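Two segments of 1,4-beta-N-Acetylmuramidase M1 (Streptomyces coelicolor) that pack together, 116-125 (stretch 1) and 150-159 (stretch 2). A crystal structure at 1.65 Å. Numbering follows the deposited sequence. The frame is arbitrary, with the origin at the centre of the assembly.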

ATOM      1  N   MET A 116       9.266 -15.243   8.332  1.00  9.20           N
ATOM      2  CA  MET A 116       8.428 -14.205   7.750  1.00  8.47           C
ATOM      3  C   MET A 116       8.769 -12.871   8.390  1.00  8.55           C
ATOM      4  O   MET A 116       8.779 -11.845   7.716  1.00  8.65           O
ATOM      5  CB  MET A 116       6.945 -14.519   7.957  1.00  7.58           C
ATOM      6  CG  MET A 116       6.008 -13.521   7.273  1.00  7.63           C
ATOM      7  SD  MET A 116       6.207 -13.462   5.482  1.00  9.44           S
ATOM      8  CE  MET A 116       5.309 -14.975   5.012  1.00  7.57           C
ATOM      9  N   ARG A 117       9.042 -12.879   9.693  1.00  8.06           N
ATOM     10  CA  ARG A 117       9.420 -11.644  10.368  1.00  8.40           C
ATOM     11  C   ARG A 117      10.700 -11.124   9.722  1.00  8.09           C
ATOM     12  O   ARG A 117      10.826  -9.938   9.435  1.00  9.22           O
ATOM     13  CB  ARG A 117       9.659 -11.892  11.857  1.00  6.95           C
ATOM     14  CG  ARG A 117       8.386 -12.201  12.603  1.00  7.91           C
ATOM     15  CD  ARG A 117       8.645 -12.472  14.072  1.00  7.21           C
ATOM     16  NE  ARG A 117       7.395 -12.758  14.766  1.00  7.70           N
ATOM     17  CZ  ARG A 117       7.274 -12.792  16.090  1.00 12.45           C
ATOM     18  NH1 ARG A 117       8.331 -12.564  16.860  1.00 12.17           N
ATOM     19  NH2 ARG A 117       6.088 -13.020  16.643  1.00 10.71           N
ATOM     20  N   THR A 118      11.654 -12.023   9.499  1.00  7.78           N
ATOM     21  CA  THR A 118      12.916 -11.643   8.875  1.00  7.93           C
ATOM     22  C   THR A 118      12.684 -11.083   7.480  1.00  8.18           C
ATOM     23  O   THR A 118      13.277 -10.070   7.109  1.00  8.36           O
ATOM     24  CB  THR A 118      13.865 -12.853   8.790  1.00  9.63           C
ATOM     25  OG1 THR A 118      14.203 -13.268  10.119  1.00 14.41           O
ATOM     26  CG2 THR A 118      15.158 -12.495   8.030  1.00 11.57           C
ATOM     27  N   TRP A 119      11.818 -11.739   6.716  1.00  7.14           N
ATOM     28  CA  TRP A 119      11.524 -11.305   5.349  1.00  8.18           C
ATOM     29  C   TRP A 119      10.988  -9.867   5.332  1.00  8.36           C
ATOM     30  O   TRP A 119      11.427  -9.028   4.529  1.00  6.78           O
ATOM     31  CB  TRP A 119      10.500 -12.266   4.715  1.00  7.92           C
ATOM     32  CG  TRP A 119      10.437 -12.193   3.196  1.00  7.41           C
ATOM     33  CD1 TRP A 119      11.038 -13.046   2.316  1.00  7.55           C
ATOM     34  CD2 TRP A 119       9.759 -11.205   2.398  1.00  8.76           C
ATOM     35  NE1 TRP A 119      10.781 -12.656   1.019  1.00  8.16           N
ATOM     36  CE2 TRP A 119      10.000 -11.526   1.043  1.00  9.72           C
ATOM     37  CE3 TRP A 119       8.973 -10.077   2.699  1.00  6.83           C
ATOM     38  CZ2 TRP A 119       9.484 -10.758  -0.012  1.00  6.87           C
ATOM     39  CZ3 TRP A 119       8.459  -9.311   1.648  1.00  7.74           C
ATOM     40  CH2 TRP A 119       8.719  -9.657   0.314  1.00  7.91           C
ATOM     41  N   ILE A 120      10.030  -9.587   6.212  1.00  8.57           N
ATOM     42  CA  ILE A 120       9.431  -8.257   6.293  1.00  8.28           C
ATOM     43  C   ILE A 120      10.470  -7.243   6.778  1.00  9.18           C
ATOM     44  O   ILE A 120      10.555  -6.129   6.265  1.00  8.41           O
ATOM     45  CB  ILE A 120       8.204  -8.282   7.243  1.00  6.75           C
ATOM     46  CG1 ILE A 120       7.089  -9.126   6.618  1.00  9.22           C
ATOM     47  CG2 ILE A 120       7.722  -6.856   7.521  1.00  8.63           C
ATOM     48  CD1 ILE A 120       6.001  -9.562   7.607  1.00  9.47           C
ATOM     49  N   ASN A 121      11.277  -7.634   7.755  1.00  8.97           N
ATOM     50  CA  ASN A 121      12.300  -6.727   8.262  1.00  9.93           C
ATOM     51  C   ASN A 121      13.306  -6.397   7.153  1.00  8.54           C
ATOM     52  O   ASN A 121      13.756  -5.250   7.019  1.00  8.71           O
ATOM     53  CB  ASN A 121      13.039  -7.367   9.435  1.00 11.96           C
ATOM     54  CG  ASN A 121      13.822  -6.356  10.233  1.00 21.68           C
ATOM     55  OD1 ASN A 121      13.247  -5.425  10.798  1.00 29.27           O
ATOM     56  ND2 ASN A 121      15.134  -6.520  10.280  1.00 25.89           N
ATOM     57  N   ASP A 122      13.653  -7.407   6.356  1.00  7.23           N
ATOM     58  CA  ASP A 122      14.601  -7.217   5.266  1.00  8.46           C
ATOM     59  C   ASP A 122      14.024  -6.294   4.194  1.00  8.77           C
ATOM     60  O   ASP A 122      14.731  -5.431   3.659  1.00  9.52           O
ATOM     61  CB  ASP A 122      14.987  -8.562   4.637  1.00  8.52           C
ATOM     62  CG  ASP A 122      15.904  -9.393   5.528  1.00  8.97           C
ATOM     63  OD1 ASP A 122      16.411  -8.863   6.541  1.00 10.22           O
ATOM     64  OD2 ASP A 122      16.134 -10.579   5.190  1.00 10.58           O
ATOM     65  N   PHE A 123      12.749  -6.479   3.864  1.00  7.70           N
ATOM     66  CA  PHE A 123      12.121  -5.625   2.868  1.00  6.37           C
ATOM     67  C   PHE A 123      12.109  -4.187   3.388  1.00  7.66           C
ATOM     68  O   PHE A 123      12.438  -3.242   2.664  1.00  7.21           O
ATOM     69  CB  PHE A 123      10.690  -6.099   2.558  1.00  8.13           C
ATOM     70  CG  PHE A 123      10.062  -5.415   1.363  1.00  6.79           C
ATOM     71  CD1 PHE A 123       9.604  -4.098   1.444  1.00  7.34           C
ATOM     72  CD2 PHE A 123       9.946  -6.089   0.147  1.00  6.37           C
ATOM     73  CE1 PHE A 123       9.037  -3.464   0.314  1.00  8.00           C
ATOM     74  CE2 PHE A 123       9.382  -5.476  -0.974  1.00  6.21           C
ATOM     75  CZ  PHE A 123       8.926  -4.157  -0.895  1.00  5.55           C
ATOM     76  N   HIS A 124      11.745  -4.014   4.651  1.00  7.57           N
ATOM     77  CA  HIS A 124      11.717  -2.679   5.218  1.00  6.99           C
ATOM     78  C   HIS A 124      13.114  -2.043   5.207  1.00  6.74           C
ATOM     79  O   HIS A 124      13.277  -0.892   4.810  1.00  7.16           O
ATOM     80  CB  HIS A 124      11.163  -2.712   6.656  1.00  7.26           C
ATOM     81  CG  HIS A 124      11.293  -1.406   7.379  1.00  7.12           C
ATOM     82  ND1 HIS A 124      12.491  -0.964   7.903  1.00 11.74           N
ATOM     83  CD2 HIS A 124      10.396  -0.416   7.607  1.00  9.21           C
ATOM     84  CE1 HIS A 124      12.326   0.243   8.416  1.00 11.50           C
ATOM     85  NE2 HIS A 124      11.064   0.600   8.248  1.00 10.04           N
ATOM     86  N   ALA A 125      14.124  -2.798   5.626  1.00  7.43           N
ATOM     87  CA  ALA A 125      15.477  -2.258   5.674  1.00  7.00           C
ATOM     88  C   ALA A 125      15.973  -1.831   4.306  1.00  6.35           C
ATOM     89  O   ALA A 125      16.553  -0.749   4.167  1.00  7.16           O
ATOM     90  CB  ALA A 125      16.436  -3.273   6.265  1.00  8.74           C
ATOM     91  N   SER A 150       1.453 -12.680  15.431  1.00  9.64           N
ATOM     92  CA  SER A 150       1.067 -11.472  16.155  1.00 11.72           C
ATOM     93  C   SER A 150       2.287 -10.641  16.542  1.00 11.02           C
ATOM     94  O   SER A 150       2.432 -10.213  17.679  1.00 12.88           O
ATOM     95  CB  SER A 150       0.267 -11.845  17.409  1.00 14.13           C
ATOM     96  OG  SER A 150      -0.872 -12.617  17.060  1.00 13.42           O
ATOM     97  N   TRP A 151       3.143 -10.383  15.560  1.00 10.91           N
ATOM     98  CA  TRP A 151       4.386  -9.651  15.778  1.00 11.26           C
ATOM     99  C   TRP A 151       4.238  -8.143  16.009  1.00 10.75           C
ATOM    100  O   TRP A 151       3.528  -7.461  15.263  1.00  9.32           O
ATOM    101  CB  TRP A 151       5.297  -9.925  14.573  1.00  9.12           C
ATOM    102  CG  TRP A 151       6.716  -9.425  14.661  1.00 10.72           C
ATOM    103  CD1 TRP A 151       7.551  -9.467  15.744  1.00  9.27           C
ATOM    104  CD2 TRP A 151       7.495  -8.909  13.576  1.00  9.65           C
ATOM    105  NE1 TRP A 151       8.808  -9.011  15.397  1.00 10.77           N
ATOM    106  CE2 TRP A 151       8.798  -8.665  14.071  1.00 10.16           C
ATOM    107  CE3 TRP A 151       7.220  -8.636  12.228  1.00 10.92           C
ATOM    108  CZ2 TRP A 151       9.821  -8.158  13.260  1.00 11.83           C
ATOM    109  CZ3 TRP A 151       8.241  -8.134  11.422  1.00 10.93           C
ATOM    110  CH2 TRP A 151       9.519  -7.902  11.943  1.00 11.65           C
ATOM    111  N   ASN A 152       4.906  -7.626  17.051  1.00 10.36           N
ATOM    112  CA  ASN A 152       4.881  -6.194  17.363  1.00  9.66           C
ATOM    113  C   ASN A 152       6.126  -5.481  16.804  1.00  9.26           C
ATOM    114  O   ASN A 152       6.281  -4.272  16.954  1.00  9.68           O
ATOM    115  CB  ASN A 152       4.838  -5.964  18.887  1.00 11.46           C
ATOM    116  CG  ASN A 152       4.748  -4.476  19.259  1.00 16.97           C
ATOM    117  OD1 ASN A 152       3.763  -3.803  18.948  1.00 16.96           O
ATOM    118  ND2 ASN A 152       5.779  -3.962  19.929  1.00 19.06           N
ATOM    119  N   GLY A 153       6.990  -6.236  16.136  1.00  8.72           N
ATOM    120  CA  GLY A 153       8.237  -5.691  15.628  1.00  8.82           C
ATOM    121  C   GLY A 153       8.239  -4.571  14.610  1.00  7.77           C
ATOM    122  O   GLY A 153       9.276  -3.924  14.399  1.00  9.76           O
ATOM    123  N   MET A 154       7.108  -4.334  13.963  1.00  6.92           N
ATOM    124  CA  MET A 154       7.049  -3.263  12.978  1.00  7.35           C
ATOM    125  C   MET A 154       6.263  -2.079  13.499  1.00  8.20           C
ATOM    126  O   MET A 154       6.060  -1.119  12.772  1.00  8.74           O
ATOM    127  CB  MET A 154       6.408  -3.755  11.673  1.00  7.22           C
ATOM    128  CG  MET A 154       7.136  -4.913  11.028  1.00  7.03           C
ATOM    129  SD  MET A 154       8.869  -4.537  10.658  1.00  9.22           S
ATOM    130  CE  MET A 154       8.696  -3.397   9.268  1.00  9.19           C
ATOM    131  N   ALA A 155       5.833  -2.132  14.762  1.00  8.23           N
ATOM    132  CA  ALA A 155       5.043  -1.034  15.323  1.00  9.32           C
ATOM    133  C   ALA A 155       5.697   0.337  15.185  1.00  9.80           C
ATOM    134  O   ALA A 155       5.019   1.322  14.878  1.00 11.11           O
ATOM    135  CB  ALA A 155       4.719  -1.313  16.800  1.00  9.66           C
ATOM    136  N   ALA A 156       7.008   0.411  15.388  1.00  9.62           N
ATOM    137  CA  ALA A 156       7.688   1.700  15.281  1.00 11.46           C
ATOM    138  C   ALA A 156       8.387   1.884  13.945  1.00 12.22           C
ATOM    139  O   ALA A 156       9.053   2.898  13.737  1.00 14.58           O
ATOM    140  CB  ALA A 156       8.695   1.860  16.416  1.00 13.13           C
ATOM    141  N   LYS A 157       8.224   0.924  13.040  1.00 10.76           N
ATOM    142  CA  LYS A 157       8.896   0.986  11.742  1.00 10.11           C
ATOM    143  C   LYS A 157       8.026   1.237  10.520  1.00 10.47           C
ATOM    144  O   LYS A 157       8.474   1.874   9.576  1.00 12.52           O
ATOM    145  CB  LYS A 157       9.659  -0.309  11.480  1.00 10.45           C
ATOM    146  CG  LYS A 157      10.917  -0.509  12.299  1.00 15.23           C
ATOM    147  CD  LYS A 157      11.569  -1.809  11.862  1.00 14.55           C
ATOM    148  CE  LYS A 157      12.944  -1.997  12.456  1.00 21.64           C
ATOM    149  NZ  LYS A 157      13.478  -3.329  12.054  1.00 22.25           N
ATOM    150  N   SER A 158       6.805   0.712  10.515  1.00  9.20           N
ATOM    151  CA  SER A 158       5.944   0.879   9.350  1.00  8.82           C
ATOM    152  C   SER A 158       4.527   1.352   9.603  1.00  9.48           C
ATOM    153  O   SER A 158       3.846   0.821  10.488  1.00  9.19           O
ATOM    154  CB  SER A 158       5.816  -0.452   8.591  1.00  8.98           C
ATOM    155  OG  SER A 158       7.002  -0.822   7.907  1.00  9.10           O
ATOM    156  N   PRO A 159       4.063   2.355   8.838  1.00  8.28           N
ATOM    157  CA  PRO A 159       2.682   2.823   9.019  1.00  8.57           C
ATOM    158  C   PRO A 159       1.822   1.619   8.590  1.00  8.44           C
ATOM    159  O   PRO A 159       2.233   0.824   7.730  1.00  7.87           O
ATOM    160  CB  PRO A 159       2.562   3.972   8.019  1.00 10.90           C
ATOM    161  CG  PRO A 159       3.966   4.519   7.957  1.00  9.94           C
ATOM    162  CD  PRO A 159       4.838   3.286   7.983  1.00  7.39           C
TER
HETATM  163  O   HOH W   1       4.567 -12.290  18.827  0.50  9.71           O
HETATM  164  O   HOH W   2      14.151  -3.189   9.059  1.00 15.17           O

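Stretch 1 is helical along its whole length, each amide from Ile-120 to Ala-125 bonded to the carbonyl four residues earlier. Stretch 2 has no regular helix or strand, yet it keeps pace with the helix: CA atoms of Arg-117 and Trp-151 lie 7.7 Å apart, those of Asn-121 and Met-154 7.9 Å, and those of His-124 and Ser-158 7.9 Å. The partners thus advance by about one helical turn at a time, and both chains run in the same direction. A type I turn from Asn-152 to Ala-155, closed by Ala-155 N to Asn-152 O at 3.1 Å, compacts the loop, and Met-154 O then accepts from the amides of both Lys-157 and Ser-158, at 3.0 Å from each N.

The helix meets this loop with Arg-117, Ile-120, Asn-121 and His-124, the i, i+3, i+4, i+7 pattern of a single helical face. Trp-151 gives up the most surface, and its indole is used on both face and edge. Arg-117 extends over the face: its CD sits 3.5 Å from the centroid of the five-membered ring, only 5° off the normal, and its CZ is 3.4 Å from Trp-151 CD1. The flat guanidinium and the aliphatic carbon before it can both lie against an aromatic surface. Beyond the stack, water 1 is weakly bonded to Arg-117 NH2 (2.8 Å) and to Ser-150 O (3.2 Å), while NE and NH2 also find a partner elsewhere in the structure. At the indole edge, Ile-120 CG2 approaches Trp-151 CZ3 at 4.1 Å. The same methyl lies 4.0 Å from Met-154 CE, which also reaches His-124 CB at 3.7 Å. Met-154 starts sideways, but its m, m, m side chain brings its end to the helix, filling the space between these apolar groups.

Gly-153 leaves room for the tryptophan: an ideal CB there would fall 2.0 Å from Trp-151 CE2, a clash within its own stretch.

Polar chemistry gathers farther along. Lys-157 stretches out, with chi2 to chi4 all t, to place NZ 2.5 Å from Asn-121 OD1, a very close approach. Water 2 ties this corner together, donating to Asn-121 O (2.9 Å), accepting from Lys-157 NZ (3.1 Å) and bonding His-124 ND1 (3.0 Å). Lys-157 also serves the histidine with its CB, over the ring face 4.0 Å from the centroid, while His-124 NE2 makes a weak hydrogen bond to Lys-157 O at 3.2 Å. Ser-158 OG lies at the ring edge, 3.4 Å from His-124 CD2.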